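Arginine kinase (Cydia pomonella granulosis virus, PDB 6VVG) probably acts as a serine/threonine protein kinase that binds ATP, and holds adenosine monophosphate in its nucleotide pocket in this structure. Local coordinates at residues Leu148-Arg151 against Lys152-Arg155; Leu99-Phe102 against Val103-Asn106; Arg186-Ala189 against Tyr190-Ser193. One frame throughout, in Å; residues are numbered along the deposited sequence.

Overall arrangement
All three contacts are local, between residues close in sequence within the protein kinase domain, and they follow one another along the chain without nesting or crossing. Contact 2 comes first, where a helical turn ends between strand 87-92 and helix 115-133. Contact 1 closes the loop of the hairpin made by strands 147-148 and 157-158, whose Leu148 reaches the nucleotide. These two touch in space, their centres about 14 Å apart: the rings of Tyr149 and Phe102 meet edge-to-face, and Tyr149 also packs on Leu99. Contact 3, about 31 Å from contact 1 between centres and across the middle of the chain, joins the short helix 182-185 to helix 192-208.

Contact 1. Residues Leu148-Arg151 against Lys152-Arg155; sequences LYDR and KKKR. With AMP (adenosine monophosphate), chain C.
Asp150 turns its carboxylate to the amides of Lys152 and Lys153, and the loop folds round it. Its CG sits between the backbone N and the carbonyl carbon (chi1 64°), which brings OD1 within reach of the amides two and three residues on. Lys153 N comes to Asp150 OD1 at 2.7 Å, on the syn side but out of the carboxylate plane. Lys152 N takes the anti lone pair of Asp150 OD1 at 3.0 Å. The Lys153 chain curls back past the acid, putting its NZ 2.9 Å from Asp150 OD2 in a salt bridge that arrives from above the plane. Ser95 is a further partner of OD2. The backbone joins in, with Lys154 N 2.8 Å from Asp150 O, completing an Asx motif at the end of the hairpin. Next to it the Tyr149 ring packs against Lys154, Tyr149 CE2 3.7 Å from Lys154 CA. A water accepts from both Asp150 N and Arg155 N, bridging the two arms. At the hairpin's start Leu148 CD1 lies 3.8 Å from C6 of the AMP adenine, where kinases commonly place a leucine of the catalytic spine. With two amides and an ammonium group directed at it, the Asp150 carboxylate is probably stabilised in its charged form.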
loop_
_atom_site.group_PDB
_atom_site.type_symbol
_atom_site.label_atom_id
_atom_site.label_comp_id
_atom_site.label_asym_id
_atom_site.label_seq_id
_atom_site.Cartn_x
_atom_site.Cartn_y
_atom_site.Cartn_z
ATOM N N LEU A 148 -7.874 10.881 -18.047
ATOM C CA LEU A 148 -7.732 10.767 -19.491
ATOM C C LEU A 148 -9.087 10.478 -20.128
ATOM O O LEU A 148 -9.896 9.725 -19.581
ATOM C CB LEU A 148 -6.731 9.666 -19.838
ATOM C CG LEU A 148 -5.440 9.640 -19.014
ATOM C CD1 LEU A 148 -4.441 8.625 -19.576
ATOM C CD2 LEU A 148 -4.807 11.029 -18.936
ATOM N N TYR A 149 -9.327 11.088 -21.289
ATOM C CA TYR A 149 -10.624 11.057 -21.954
ATOM C C TYR A 149 -10.454 11.653 -23.346
ATOM O O TYR A 149 -9.756 12.656 -23.509
ATOM C CB TYR A 149 -11.671 11.845 -21.145
ATOM C CG TYR A 149 -13.073 11.866 -21.725
ATOM C CD1 TYR A 149 -13.419 12.764 -22.724
ATOM C CD2 TYR A 149 -14.055 11.001 -21.256
ATOM C CE1 TYR A 149 -14.696 12.792 -23.252
ATOM C CE2 TYR A 149 -15.337 11.022 -21.778
ATOM C CZ TYR A 149 -15.651 11.921 -22.775
ATOM O OH TYR A 149 -16.925 11.949 -23.299
ATOM N N ASP A 150 -11.072 11.019 -24.341
ATOM C CA ASP A 150 -11.099 11.536 -25.703
ATOM C C ASP A 150 -12.509 11.362 -26.250
ATOM O O ASP A 150 -13.276 10.521 -25.780
ATOM C CB ASP A 150 -10.071 10.832 -26.599
ATOM C CG ASP A 150 -10.365 9.362 -26.779
ATOM O OD1 ASP A 150 -11.240 9.033 -27.605
ATOM O OD2 ASP A 150 -9.716 8.535 -26.102
ATOM N N ARG A 151 -12.857 12.176 -27.239
ATOM C CA ARG A 151 -14.231 12.208 -27.712
ATOM C C ARG A 151 -14.563 11.100 -28.687
ATOM O O ARG A 151 -15.687 11.052 -29.197
ATOM C CB ARG A 151 -14.530 13.543 -28.374
ATOM C CG ARG A 151 -13.631 13.930 -29.625
ATOM C CD ARG A 151 -13.820 15.456 -29.822
ATOM N NE ARG A 151 -13.423 15.928 -31.140
ATOM C CZ ARG A 151 -13.849 17.060 -31.686
ATOM N NH1 ARG A 151 -14.685 17.839 -31.018
ATOM N NH2 ARG A 151 -13.425 17.422 -32.892
ATOM N N LYS A 152 -13.640 10.183 -28.930
ATOM C CA LYS A 152 -13.947 9.003 -29.729
ATOM C C LYS A 152 -14.227 7.761 -28.886
ATOM O O LYS A 152 -15.292 7.158 -29.008
ATOM C CB LYS A 152 -12.789 8.730 -30.667
ATOM C CG LYS A 152 -13.120 8.092 -31.954
ATOM C CD LYS A 152 -13.555 6.670 -31.754
ATOM C CE LYS A 152 -13.243 5.794 -32.959
ATOM N NZ LYS A 152 -13.506 4.371 -32.556
ATOM N N LYS A 153 -13.315 7.399 -27.986
ATOM C CA LYS A 153 -13.603 6.336 -27.020
ATOM C C LYS A 153 -14.659 6.772 -26.004
ATOM O O LYS A 153 -15.544 5.988 -25.629
ATOM C CB LYS A 153 -12.310 5.942 -26.302
ATOM C CG LYS A 153 -11.330 5.129 -27.144
ATOM C CD LYS A 153 -9.903 5.309 -26.644
ATOM C CE LYS A 153 -8.921 5.409 -27.803
ATOM N NZ LYS A 153 -8.307 6.768 -27.909
ATOM N N LYS A 154 -14.588 8.024 -25.556
ATOM C CA LYS A 154 -15.443 8.509 -24.478
ATOM C C LYS A 154 -15.307 7.620 -23.247
ATOM O O LYS A 154 -16.273 7.388 -22.522
ATOM C CB LYS A 154 -16.904 8.595 -24.927
ATOM C CG LYS A 154 -17.078 9.249 -26.287
ATOM C CD LYS A 154 -18.381 10.026 -26.371
ATOM C CE LYS A 154 -18.445 10.840 -27.658
ATOM N NZ LYS A 154 -17.939 10.066 -28.832
ATOM N N ARG A 155 -14.101 7.107 -23.022
ATOM C CA ARG A 155 -13.790 6.262 -21.880
ATOM C C ARG A 155 -12.910 7.048 -20.922
ATOM O O ARG A 155 -11.890 7.612 -21.332
ATOM C CB ARG A 155 -13.085 4.978 -22.321
ATOM C CG ARG A 155 -13.244 3.820 -21.352
ATOM C CD ARG A 155 -12.940 2.459 -21.993
ATOM N NE ARG A 155 -12.427 1.519 -20.998
ATOM C CZ ARG A 155 -11.446 0.653 -21.218
ATOM N NH1 ARG A 155 -10.871 0.590 -22.412
ATOM N NH2 ARG A 155 -11.045 -0.153 -20.242
HETATM P P AMP C . 1.257 10.966 -15.732
HETATM O O1P AMP C . 1.173 12.294 -15.012
HETATM O O2P AMP C . -0.146 10.548 -16.097
HETATM O O3P AMP C . 2.073 10.025 -14.879
HETATM O "O5'" AMP C . 2.056 11.149 -17.098
HETATM C "C5'" AMP C . 2.182 12.426 -17.705
HETATM C "C4'" AMP C . 1.275 12.571 -18.903
HETATM O "O4'" AMP C . 1.511 11.487 -19.844
HETATM C "C3'" AMP C . -0.220 12.492 -18.632
HETATM O "O3'" AMP C . -0.755 13.698 -18.113
HETATM C "C2'" AMP C . -0.767 12.119 -20.002
HETATM O "O2'" AMP C . -0.759 13.241 -20.872
HETATM C "C1'" AMP C . 0.295 11.125 -20.471
HETATM N N9 AMP C . -0.046 9.752 -20.058
HETATM C C8 AMP C . 0.220 9.251 -18.848
HETATM N N7 AMP C . -0.234 7.998 -18.811
HETATM C C5 AMP C . -0.786 7.725 -20.002
HETATM C C6 AMP C . -1.394 6.590 -20.485
HETATM N N6 AMP C . -1.655 5.292 -19.897
HETATM N N1 AMP C . -1.872 6.566 -21.720
HETATM C C2 AMP C . -1.758 7.665 -22.504
HETATM N N3 AMP C . -1.161 8.785 -22.032
HETATM C C4 AMP C . -0.677 8.808 -20.775
HETATM O O HOH W 1 -11.599 8.097 -23.981
#

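Contact 2. Residues Leu99-Phe102 against Val103-Asn106; sequences LFDF and VKMN
Lys104 folds back along the turn that holds Phe100 and Asp101, and its side chain touches both of them along its length. The path starts at Lys104 CB, which lies over one face of the Phe100 ring, 4.0 Å from the centroid, in a CH-pi contact; CE2 is the ring atom nearest to it. A chi1 of 61° tucks CG in over the residue's own backbone, and the chain heads back along the preceding turn. Lys104 CG therefore passes 3.5 Å from Asp101 O. From there the chain is extended: CD runs by Asp101 CA, and Lys104 CE lies 3.6 Å from Asp101 O. This is the short helical turn after the kinase hinge, in the position of the αD helix, and Asp98 accepts a hydrogen bond from Asp101 N at its start. Lys104 and Asp101 lie side by side and point the same way, which lets Lys104 NZ reach Asp101 OD1 at 2.8 Å. The resulting salt bridge comes from above the carboxylate plane, 51° out of it. Phe100 O, which also touches Lys104 CB, receives Val103 N at 3.1 Å in a nearly straight bond and a weaker, more bent one from Lys104 N. Val103 CG2 approaches CD1 of the Phe100 ring obliquely at 4.2 Å, while Phe102 is directed elsewhere, onto Leu111 and Leu113.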
loop_
_atom_site.group_PDB
_atom_site.type_symbol
_atom_site.label_atom_id
_atom_site.label_comp_id
_atom_site.label_asym_id
_atom_site.label_seq_id
_atom_site.Cartn_x
_atom_site.Cartn_y
_atom_site.Cartn_z
ATOM N N LEU A 99 -9.390 15.606 -19.399
ATOM C CA LEU A 99 -10.492 16.537 -19.187
ATOM C C LEU A 99 -10.029 17.984 -19.276
ATOM O O LEU A 99 -10.830 18.867 -19.601
ATOM C CB LEU A 99 -11.156 16.263 -17.838
ATOM C CG LEU A 99 -11.768 14.866 -17.707
ATOM C CD1 LEU A 99 -12.510 14.701 -16.385
ATOM C CD2 LEU A 99 -12.705 14.550 -18.875
ATOM N N PHE A 100 -8.748 18.253 -19.009
ATOM C CA PHE A 100 -8.263 19.622 -19.144
ATOM C C PHE A 100 -8.318 20.089 -20.590
ATOM O O PHE A 100 -8.543 21.277 -20.852
ATOM C CB PHE A 100 -6.835 19.749 -18.625
ATOM C CG PHE A 100 -6.269 21.138 -18.751
ATOM C CD1 PHE A 100 -6.660 22.141 -17.877
ATOM C CD2 PHE A 100 -5.351 21.444 -19.745
ATOM C CE1 PHE A 100 -6.142 23.418 -17.984
ATOM C CE2 PHE A 100 -4.828 22.723 -19.855
ATOM C CZ PHE A 100 -5.228 23.710 -18.974
ATOM N N ASP A 101 -8.103 19.176 -21.541
ATOM C CA ASP A 101 -8.177 19.549 -22.950
ATOM C C ASP A 101 -9.544 20.119 -23.301
ATOM O O ASP A 101 -9.662 20.927 -24.230
ATOM C CB ASP A 101 -7.873 18.338 -23.836
ATOM C CG ASP A 101 -6.418 17.911 -23.772
ATOM O OD1 ASP A 101 -5.548 18.774 -23.528
ATOM O OD2 ASP A 101 -6.145 16.707 -23.968
ATOM N N PHE A 102 -10.585 19.715 -22.576
ATOM C CA PHE A 102 -11.946 20.124 -22.889
ATOM C C PHE A 102 -12.354 21.424 -22.221
ATOM O O PHE A 102 -13.450 21.926 -22.489
ATOM C CB PHE A 102 -12.928 19.018 -22.493
ATOM C CG PHE A 102 -12.858 17.808 -23.376
ATOM C CD1 PHE A 102 -11.892 16.840 -23.169
ATOM C CD2 PHE A 102 -13.751 17.644 -24.419
ATOM C CE1 PHE A 102 -11.820 15.726 -23.985
ATOM C CE2 PHE A 102 -13.686 16.534 -25.238
ATOM C CZ PHE A 102 -12.718 15.574 -25.021
ATOM N N VAL A 103 -11.503 22.004 -21.368
ATOM C CA VAL A 103 -11.801 23.257 -20.718
ATOM C C VAL A 103 -10.732 24.317 -20.933
ATOM O O VAL A 103 -10.952 25.485 -20.595
ATOM C CB VAL A 103 -12.046 23.072 -19.200
ATOM C CG1 VAL A 103 -13.055 21.959 -18.954
ATOM C CG2 VAL A 103 -10.733 22.783 -18.481
ATOM N N LYS A 104 -9.585 23.951 -21.508
ATOM C CA LYS A 104 -8.490 24.894 -21.661
ATOM C C LYS A 104 -8.856 26.026 -22.618
ATOM O O LYS A 104 -9.784 25.932 -23.428
ATOM C CB LYS A 104 -7.245 24.178 -22.174
ATOM C CG LYS A 104 -7.420 23.514 -23.537
ATOM C CD LYS A 104 -6.139 22.808 -23.964
ATOM C CE LYS A 104 -6.339 22.005 -25.237
ATOM N NZ LYS A 104 -5.329 20.908 -25.355
ATOM N N MET A 105 -8.076 27.105 -22.529
ATOM C CA MET A 105 -8.349 28.293 -23.330
ATOM C C MET A 105 -8.020 28.063 -24.801
ATOM O O MET A 105 -8.773 28.490 -25.682
ATOM C CB MET A 105 -7.547 29.479 -22.802
ATOM C CG MET A 105 -7.764 29.809 -21.346
ATOM S SD MET A 105 -7.624 31.571 -20.976
ATOM C CE MET A 105 -5.909 31.878 -21.385
ATOM N N ASN A 106 -6.916 27.378 -25.090
ATOM C CA ASN A 106 -6.495 27.109 -26.465
ATOM C C ASN A 106 -7.250 25.886 -26.965
ATOM O O ASN A 106 -6.811 24.747 -26.805
ATOM C CB ASN A 106 -4.989 26.891 -26.529
ATOM C CG ASN A 106 -4.520 25.792 -25.586
ATOM O OD1 ASN A 106 -4.890 25.761 -24.412
ATOM N ND2 ASN A 106 -3.708 24.877 -26.105
#

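Contact 3. Residues Arg186-Ala189 against Tyr190-Ser193; sequences RHEA and YQTS
With chi1 at 42° Gln191 leaves its backbone folded in, then runs out extended, which brings its amide back to Ala189 O and the Glu188 carboxylate. Glu188 meets it with a chain that is also extended, its CG beside its own backbone N. The two side chains cross obliquely, with the carboxylate and amide planes 48° apart. Gln191 NE2 then serves two acceptors at once. Gln191 NE2 gives a bond of 3.1 Å to Ala189 O, which lies in the plane of the amide. The bond from Gln191 NE2 to Glu188 OE1, 3.0 Å long, is tilted out of that plane and received on the anti lone pair of the carboxylate. The second is the more bent of the two. At the other end of the amide, Ser193 OG donates to Gln191 OE1 at 2.8 Å from above the carbonyl plane, so both ends of the group are held and its rotation is fixed. Glu188 OE2 keeps a weak, long salt bridge to Arg186 NH2. Tyr190 turns away from this network and sends its hydroxyl to Asp174, while its backbone bonds to Gly168 and Thr169. Upstream, His187 is the C-prime residue of a Schellman motif, with Glu188 N bonded to Glu183 O. The arrangement is the connection in a protein kinase from the short helix at the end of the activation segment into the long αF helix, here 192-208.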
loop_
_atom_site.group_PDB
_atom_site.type_symbol
_atom_site.label_atom_id
_atom_site.label_comp_id
_atom_site.label_asym_id
_atom_site.label_seq_id
_atom_site.Cartn_x
_atom_site.Cartn_y
_atom_site.Cartn_z
ATOM N N ARG A 186 -6.025 21.337 6.624
ATOM C CA ARG A 186 -5.892 21.274 8.072
ATOM C C ARG A 186 -5.153 20.022 8.540
ATOM O O ARG A 186 -5.220 19.677 9.726
ATOM C CB ARG A 186 -7.275 21.351 8.726
ATOM C CG ARG A 186 -8.025 22.647 8.425
ATOM C CD ARG A 186 -9.249 22.839 9.315
ATOM N NE ARG A 186 -10.196 21.732 9.216
ATOM C CZ ARG A 186 -11.302 21.753 8.479
ATOM N NH1 ARG A 186 -11.610 22.828 7.766
ATOM N NH2 ARG A 186 -12.102 20.698 8.454
ATOM N N HIS A 187 -4.447 19.345 7.636
ATOM C CA HIS A 187 -3.613 18.192 7.977
ATOM C C HIS A 187 -4.405 17.101 8.698
ATOM O O HIS A 187 -3.908 16.466 9.630
ATOM C CB HIS A 187 -2.404 18.610 8.822
ATOM C CG HIS A 187 -1.394 19.429 8.080
ATOM N ND1 HIS A 187 -0.540 18.892 7.139
ATOM C CD2 HIS A 187 -1.095 20.748 8.146
ATOM C CE1 HIS A 187 0.234 19.845 6.654
ATOM N NE2 HIS A 187 -0.083 20.981 7.248
ATOM N N GLU A 188 -5.644 16.874 8.271
ATOM C CA GLU A 188 -6.356 15.685 8.709
ATOM C C GLU A 188 -5.769 14.452 8.027
ATOM O O GLU A 188 -5.089 14.542 7.001
ATOM C CB GLU A 188 -7.849 15.801 8.399
ATOM C CG GLU A 188 -8.574 16.867 9.199
ATOM C CD GLU A 188 -10.087 16.701 9.162
ATOM O OE1 GLU A 188 -10.572 15.614 8.783
ATOM O OE2 GLU A 188 -10.793 17.667 9.506
ATOM N N ALA A 189 -6.035 13.285 8.613
ATOM C CA ALA A 189 -5.558 12.037 8.030
ATOM C C ALA A 189 -6.119 11.853 6.622
ATOM O O ALA A 189 -7.206 12.338 6.295
ATOM C CB ALA A 189 -5.956 10.853 8.910
ATOM N N TYR A 190 -5.357 11.155 5.779
ATOM C CA TYR A 190 -5.838 10.823 4.444
ATOM C C TYR A 190 -7.166 10.083 4.540
ATOM O O TYR A 190 -7.307 9.129 5.311
ATOM C CB TYR A 190 -4.801 9.976 3.704
ATOM C CG TYR A 190 -3.619 10.784 3.222
ATOM C CD1 TYR A 190 -3.795 11.874 2.374
ATOM C CD2 TYR A 190 -2.329 10.466 3.615
ATOM C CE1 TYR A 190 -2.720 12.624 1.936
ATOM C CE2 TYR A 190 -1.244 11.208 3.179
ATOM C CZ TYR A 190 -1.448 12.290 2.346
ATOM O OH TYR A 190 -0.373 13.032 1.908
ATOM N N GLN A 191 -8.147 10.534 3.762
ATOM C CA GLN A 191 -9.495 9.993 3.844
ATOM C C GLN A 191 -10.167 10.142 2.489
ATOM O O GLN A 191 -9.724 10.918 1.638
ATOM C CB GLN A 191 -10.312 10.697 4.933
ATOM C CG GLN A 191 -10.122 12.205 4.966
ATOM C CD GLN A 191 -10.842 12.863 6.131
ATOM O OE1 GLN A 191 -12.048 13.104 6.075
ATOM N NE2 GLN A 191 -10.100 13.162 7.192
ATOM N N THR A 192 -11.245 9.378 2.294
ATOM C CA THR A 192 -11.935 9.404 1.009
ATOM C C THR A 192 -12.438 10.802 0.673
ATOM O O THR A 192 -12.509 11.168 -0.506
ATOM C CB THR A 192 -13.100 8.412 1.004
ATOM O OG1 THR A 192 -13.992 8.700 2.088
ATOM C CG2 THR A 192 -12.591 6.982 1.132
ATOM N N SER A 193 -12.790 11.595 1.687
ATOM C CA SER A 193 -13.319 12.930 1.428
ATOM C C SER A 193 -12.314 13.796 0.679
ATOM O O SER A 193 -12.710 14.713 -0.050
ATOM C CB SER A 193 -13.730 13.600 2.741
ATOM O OG SER A 193 -12.604 13.962 3.522
#